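Long-range contacts in Lysine/ornithine decarboxylase (Selenomonas ruminantium, PDB 5GJO), which decarboxylates L-lysine and L-ornithine with similar efficiency, using pyridoxal 5'-phosphate, to give the diamines cadaverine and putrescine: residues 136-140 with 178-182; 142-147 with 181-187. The protein carries 2 engineered substitutions. All coordinates share one frame; numbering follows the deposited sequence. Where two conformers were deposited one is given.

Contact 1: residues 136-140 with 178-182. With PLP (pyridoxal-5'-phosphate), chain H.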
loop_
_atom_site.group_PDB
_atom_site.type_symbol
_atom_site.label_atom_id
_atom_site.label_comp_id
_atom_site.label_asym_id
_atom_site.label_seq_id
_atom_site.Cartn_x
_atom_site.Cartn_y
_atom_site.Cartn_z
ATOM N N VAL A 136 -20.530 13.479 18.627
ATOM C CA VAL A 136 -19.227 13.977 18.911
ATOM C C VAL A 136 -18.402 12.767 19.393
ATOM O O VAL A 136 -18.878 11.998 20.183
ATOM C CB VAL A 136 -19.190 15.097 19.977
ATOM C CG1 VAL A 136 -19.694 14.677 21.306
ATOM C CG2 VAL A 136 -17.765 15.661 20.103
ATOM N N ARG A 137 -17.176 12.677 18.873
ATOM C CA ARG A 137 -16.304 11.529 19.210
ATOM C C ARG A 137 -15.377 11.994 20.319
ATOM O O ARG A 137 -14.614 12.990 20.108
ATOM C CB ARG A 137 -15.439 11.194 18.028
ATOM C CG ARG A 137 -14.592 9.939 18.286
ATOM C CD ARG A 137 -13.938 9.528 16.996
ATOM N NE ARG A 137 -12.908 8.524 17.183
ATOM C CZ ARG A 137 -12.314 7.916 16.148
ATOM N NH1 ARG A 137 -12.778 8.044 14.903
ATOM N NH2 ARG A 137 -11.289 7.066 16.385
ATOM N N ILE A 138 -15.403 11.275 21.401
ATOM C CA ILE A 138 -14.519 11.511 22.549
ATOM C C ILE A 138 -13.295 10.582 22.516
ATOM O O ILE A 138 -13.390 9.415 22.122
ATOM C CB ILE A 138 -15.236 11.330 23.908
ATOM C CG1 ILE A 138 -15.911 9.958 24.094
ATOM C CG2 ILE A 138 -16.249 12.462 24.094
ATOM C CD1 ILE A 138 -16.444 9.653 25.468
ATOM N N ALA A 139 -12.194 11.126 22.988
ATOM C CA ALA A 139 -10.968 10.401 23.184
ATOM C C ALA A 139 -11.084 9.560 24.454
ATOM O O ALA A 139 -11.411 10.065 25.513
ATOM C CB ALA A 139 -9.784 11.388 23.216
ATOM N N VAL A 140 -10.799 8.272 24.332
ATOM C CA VAL A 140 -10.879 7.305 25.375
ATOM C C VAL A 140 -9.583 6.502 25.539
ATOM O O VAL A 140 -8.713 6.526 24.670
ATOM C CB VAL A 140 -12.114 6.415 25.188
ATOM C CG1 VAL A 140 -13.354 7.261 25.146
ATOM C CG2 VAL A 140 -11.977 5.492 23.967
ATOM N N CYS A 178 -20.005 9.334 20.410
ATOM C CA CYS A 178 -19.314 8.137 19.924
ATOM C C CYS A 178 -17.883 8.059 20.426
ATOM O O CYS A 178 -17.278 9.015 20.892
ATOM C CB CYS A 178 -19.313 8.088 18.366
ATOM S SG CYS A 178 -18.369 9.288 17.490
ATOM N N PHE A 179 -17.340 6.864 20.293
ATOM C CA PHE A 179 -15.980 6.601 20.668
ATOM C C PHE A 179 -15.495 5.339 19.902
ATOM O O PHE A 179 -16.323 4.545 19.370
ATOM C CB PHE A 179 -15.742 6.448 22.166
ATOM C CG PHE A 179 -16.539 5.364 22.817
ATOM C CD1 PHE A 179 -16.128 4.054 22.779
ATOM C CD2 PHE A 179 -17.685 5.634 23.456
ATOM C CE1 PHE A 179 -16.827 3.045 23.380
ATOM C CE2 PHE A 179 -18.426 4.642 24.060
ATOM C CZ PHE A 179 -17.991 3.329 24.053
ATOM N N HIS A 180 -14.162 5.257 19.787
ATOM C CA HIS A 180 -13.557 3.995 19.249
ATOM C C HIS A 180 -12.391 3.722 20.201
ATOM O O HIS A 180 -11.518 4.586 20.389
ATOM C CB HIS A 180 -13.128 4.139 17.836
ATOM C CG HIS A 180 -12.916 2.838 17.140
ATOM N ND1 HIS A 180 -12.145 1.850 17.695
ATOM C CD2 HIS A 180 -13.353 2.357 15.954
ATOM C CE1 HIS A 180 -12.056 0.820 16.860
ATOM N NE2 HIS A 180 -12.785 1.092 15.797
ATOM N N VAL A 181 -12.412 2.548 20.769
ATOM C CA VAL A 181 -11.393 2.189 21.770
ATOM C C VAL A 181 -9.998 1.900 21.159
ATOM O O VAL A 181 -8.967 1.856 21.873
ATOM C CB VAL A 181 -11.813 1.029 22.677
ATOM C CG1 VAL A 181 -13.060 1.315 23.474
ATOM C CG2 VAL A 181 -11.895 -0.290 21.951
ATOM N N GLY A 182 -10.004 1.704 19.850
ATOM C CA GLY A 182 -8.830 1.321 19.090
ATOM C C GLY A 182 -9.013 -0.037 18.421
ATOM O O GLY A 182 -9.872 -0.776 18.798
HETATM N N1 PLP H . -15.404 2.714 12.707
HETATM C C2 PLP H . -14.471 3.696 12.666
HETATM C C2A PLP H . -14.895 5.138 12.752
HETATM C C3 PLP H . -13.033 3.353 12.536
HETATM O O3 PLP H . -12.077 4.322 12.493
HETATM C C4 PLP H . -12.676 1.919 12.455
HETATM C C4A PLP H . -11.270 1.479 12.324
HETATM O O4A PLP H . -10.435 2.235 11.857
HETATM C C5 PLP H . -13.791 0.943 12.511
HETATM C C6 PLP H . -15.099 1.406 12.635
HETATM C C5A PLP H . -13.510 -0.540 12.435
HETATM O O4P PLP H . -12.531 -0.889 13.411
HETATM P P PLP H . -12.201 -2.434 13.721
HETATM O O1P PLP H . -13.504 -2.986 14.248
HETATM O O2P PLP H . -11.092 -2.371 14.743
HETATM O O3P PLP H . -11.785 -2.993 12.381
HETATM O O HOH W 1 -12.523 7.625 20.241
#

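Contact 2: residues 142-147 with 181-187. With PLP (pyridoxal-5'-phosphate), chain H; SO4 (sulfate ion), chain C.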
loop_
_atom_site.group_PDB
_atom_site.type_symbol
_atom_site.label_atom_id
_atom_site.label_comp_id
_atom_site.label_asym_id
_atom_site.label_seq_id
_atom_site.Cartn_x
_atom_site.Cartn_y
_atom_site.Cartn_z
ATOM N N ASN A 142 -7.183 3.090 26.281
ATOM C CA ASN A 142 -7.080 1.665 26.002
ATOM C C ASN A 142 -5.630 1.218 26.002
ATOM O O ASN A 142 -4.874 1.673 25.181
ATOM C CB ASN A 142 -7.745 1.296 24.666
ATOM C CG ASN A 142 -7.962 -0.207 24.510
ATOM O OD1 ASN A 142 -7.473 -0.982 25.288
ATOM N ND2 ASN A 142 -8.731 -0.600 23.511
ATOM N N ASN A 143 -5.374 0.398 27.031
ATOM C CA ASN A 143 -4.009 -0.084 27.160
ATOM C C ASN A 143 -3.723 -1.323 26.331
ATOM O O ASN A 143 -2.578 -1.790 26.331
ATOM C CB ASN A 143 -3.710 -0.452 28.616
ATOM C CG ASN A 143 -3.609 0.754 29.522
ATOM O OD1 ASN A 143 -3.289 1.853 29.081
ATOM N ND2 ASN A 143 -3.912 0.546 30.789
ATOM N N LYS A 144 -4.755 -1.884 25.651
ATOM C CA LYS A 144 -4.545 -3.063 24.837
ATOM C C LYS A 144 -5.089 -2.958 23.406
ATOM O O LYS A 144 -5.714 -3.856 22.922
ATOM C CB LYS A 144 -5.169 -4.272 25.534
ATOM C CG LYS A 144 -4.696 -4.507 26.945
ATOM C CD LYS A 144 -5.387 -5.718 27.522
ATOM C CE LYS A 144 -4.997 -5.962 28.955
ATOM N NZ LYS A 144 -5.553 -7.274 29.357
ATOM N N ALA A 145 -4.777 -1.865 22.731
ATOM C CA ALA A 145 -5.227 -1.689 21.366
ATOM C C ALA A 145 -4.030 -1.808 20.448
ATOM O O ALA A 145 -3.020 -1.219 20.699
ATOM C CB ALA A 145 -5.858 -0.331 21.190
ATOM N N LEU A 146 -4.143 -2.583 19.389
ATOM C CA LEU A 146 -3.038 -2.669 18.431
ATOM C C LEU A 146 -2.832 -1.388 17.675
ATOM O O LEU A 146 -1.679 -1.036 17.400
ATOM C CB LEU A 146 -3.304 -3.775 17.448
ATOM C CG LEU A 146 -2.162 -4.139 16.459
ATOM C CD1 LEU A 146 -0.972 -4.717 17.210
ATOM C CD2 LEU A 146 -2.669 -5.079 15.375
ATOM N N VAL A 147 -3.933 -0.720 17.349
ATOM C CA VAL A 147 -3.956 0.514 16.591
ATOM C C VAL A 147 -4.581 1.553 17.517
ATOM O O VAL A 147 -5.794 1.464 17.899
ATOM C CB VAL A 147 -4.754 0.374 15.287
ATOM C CG1 VAL A 147 -4.731 1.675 14.505
ATOM C CG2 VAL A 147 -4.228 -0.740 14.366
ATOM N N VAL A 181 -12.412 2.548 20.769
ATOM C CA VAL A 181 -11.393 2.189 21.770
ATOM C C VAL A 181 -9.998 1.900 21.159
ATOM O O VAL A 181 -8.967 1.856 21.873
ATOM C CB VAL A 181 -11.813 1.029 22.677
ATOM C CG1 VAL A 181 -13.060 1.315 23.474
ATOM C CG2 VAL A 181 -11.895 -0.290 21.951
ATOM N N GLY A 182 -10.004 1.704 19.850
ATOM C CA GLY A 182 -8.830 1.321 19.090
ATOM C C GLY A 182 -9.013 -0.037 18.421
ATOM O O GLY A 182 -9.872 -0.776 18.798
ATOM N N SER A 183 -8.223 -0.302 17.389
ATOM C CA SER A 183 -8.364 -1.543 16.633
ATOM C C SER A 183 -7.649 -2.734 17.261
ATOM O O SER A 183 -6.616 -2.589 17.863
ATOM C CB SER A 183 -7.975 -1.381 15.167
ATOM O OG SER A 183 -8.533 -2.400 14.379
ATOM N N GLN A 184 -8.231 -3.912 17.084
ATOM C CA GLN A 184 -7.723 -5.112 17.695
ATOM C C GLN A 184 -7.568 -4.908 19.187
ATOM O O GLN A 184 -6.491 -4.929 19.693
ATOM C CB GLN A 184 -6.421 -5.598 17.055
ATOM C CG GLN A 184 -5.941 -6.929 17.602
ATOM C CD GLN A 184 -6.697 -8.130 17.044
ATOM O OE1 GLN A 184 -7.681 -7.988 16.365
ATOM N NE2 GLN A 184 -6.213 -9.323 17.362
ATOM N N SER A 185 -8.675 -4.618 19.852
ATOM C CA SER A 185 -8.663 -4.411 21.272
ATOM C C SER A 185 -8.764 -5.746 21.994
ATOM O O SER A 185 -9.662 -6.514 21.752
ATOM C CB SER A 185 -9.831 -3.519 21.689
ATOM O OG SER A 185 -9.903 -3.421 23.069
ATOM N N LEU A 186 -7.813 -5.999 22.869
ATOM C CA LEU A 186 -7.864 -7.164 23.733
ATOM C C LEU A 186 -8.427 -6.782 25.102
ATOM O O LEU A 186 -8.449 -7.587 25.979
ATOM C CB LEU A 186 -6.493 -7.838 23.840
ATOM C CG LEU A 186 -5.798 -8.126 22.501
ATOM C CD1 LEU A 186 -4.449 -8.794 22.652
ATOM C CD2 LEU A 186 -6.692 -8.968 21.624
ATOM N N SER A 187 -8.885 -5.542 25.241
ATOM C CA SER A 187 -9.513 -5.049 26.473
ATOM C C SER A 187 -11.004 -4.947 26.351
ATOM O O SER A 187 -11.508 -4.409 25.400
ATOM C CB SER A 187 -8.947 -3.655 26.877
ATOM O OG SER A 187 -9.640 -3.135 28.024
HETATM N N1 PLP H . -15.404 2.714 12.707
HETATM C C2 PLP H . -14.471 3.696 12.666
HETATM C C2A PLP H . -14.895 5.138 12.752
HETATM C C3 PLP H . -13.033 3.353 12.536
HETATM O O3 PLP H . -12.077 4.322 12.493
HETATM C C4 PLP H . -12.676 1.919 12.455
HETATM C C4A PLP H . -11.270 1.479 12.324
HETATM O O4A PLP H . -10.435 2.235 11.857
HETATM C C5 PLP H . -13.791 0.943 12.511
HETATM C C6 PLP H . -15.099 1.406 12.635
HETATM C C5A PLP H . -13.510 -0.540 12.435
HETATM O O4P PLP H . -12.531 -0.889 13.411
HETATM P P PLP H . -12.201 -2.434 13.721
HETATM O O1P PLP H . -13.504 -2.986 14.248
HETATM O O2P PLP H . -11.092 -2.371 14.743
HETATM O O3P PLP H . -11.785 -2.993 12.381
HETATM S S SO4 C . -9.128 -5.788 30.395
HETATM O O1 SO4 C . -10.508 -6.005 29.862
HETATM O O2 SO4 C . -9.116 -5.999 31.836
HETATM O O3 SO4 C . -8.363 -6.888 29.736
HETATM O O4 SO4 C . -8.541 -4.474 30.022
HETATM O O HOH W 2 -6.392 -9.216 27.318
#

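Contact 1: residues 136-140 with 178-182
C178, in the barrel strand that begins at 173, is held by the neighbouring strand at both of its backbone polar atoms: its N donates to V136 O (2.9 Å, nearly straight at 172°), and its O accepts from I138 N at 3.0 Å. This is the ladder of a parallel pair, with R137 in register between the two bonds. C178 SG lies on the same sheet face as the R137 side chain and packs against R137 CB at 3.5 Å. F179 CB meets V140 CG1 at 3.9 Å and also touches I138 CG1, while the ring leads away. H180 CB lies over one face of the R137 guanidinium (3.7 Å from NH2), whose plane is 29° from that of the imidazole; R137 gets there fully extended, CG anti to the backbone N (chi1 -176°), and its NH2 bonds to L149 O. One water joins R137 NE, I138 O and H180 N. The H180 imidazole is bonded at both nitrogens: ND1 accepts from G182 N near the ring plane, and NE2 donates to PLP O4P (3.1 Å). H180 CD2 lies 3.6 Å from PLP C3 and C4. V140 CG2 touches V181 CA and, more distantly, CG1. In this PLP-binding TIM barrel, helix 189-207 packs on I138, V140, F179 and V181, helix 160-169 covers V136 and I138, and strand 113-116 borders V136 and C178.

Contact 2: residues 142-147 with 181-187
Two loops that follow adjacent barrel strands meet here as a short, irregular antiparallel pairing, in which V147 and S183 form a hydrogen-bonded pair and the contact carries on unevenly towards K144 and L186. S183 N donates to V147 O (3.0 Å). In return S183 O faces both L146 N and V147 N, through bonds that are weak; this is a classic beta bulge. Further along, L186 N reaches K144 O at 3.0 Å in a nearly straight bond (169°). The side chain of N142 bridges the loops: with CG anti to the backbone N (chi1 -166°), its ND2 donates to S185 OG (3.1 Å) and to V181 O (3.0 Å), both acceptors close to the amide plane, while OD1 takes K144 N in an Asx turn. ND2 comes to V181 O from above that carbonyl's plane, 62° out of it. The three bonds fix the rotation of the N142 amide. S185 OG in turn donates to S187 O, on a lone pair in the carbonyl plane. At the cofactor end, S183 OG bonds to PLP O2P at 2.6 Å and also to R259, while S183 CB packs on V147 CB (3.7 Å). At the other end K144 NZ, S187 OG and A189 N bind a sulfate, probably from the crystallisation liquor, and S187 OG also caps A190 N of helix 189-207. L146 CB lies against Q184 CB at 3.6 Å, and D325 of the second subunit packs on V147.

Contacts 1 and 2 follow one another along the same two chain segments, with centres about 12 Å apart, and they share V181 and G182. Contact 1 is the parallel pairing of two adjacent barrel strands; contact 2 is the antiparallel pairing of the loops that run on from them. Each sends one residue to the cofactor: 178-182 supplies H180 and 181-187 supplies S183, at the ester oxygen and a phosphate oxygen in turn. Only V181 and G182 separate H180 from S183 along the chain, so both reach the same PLP. The side chains of H180 and S183 lie about 7 and 8 Å, respectively, from that of K52, the lysine that by similarity carries PLP, not attached here.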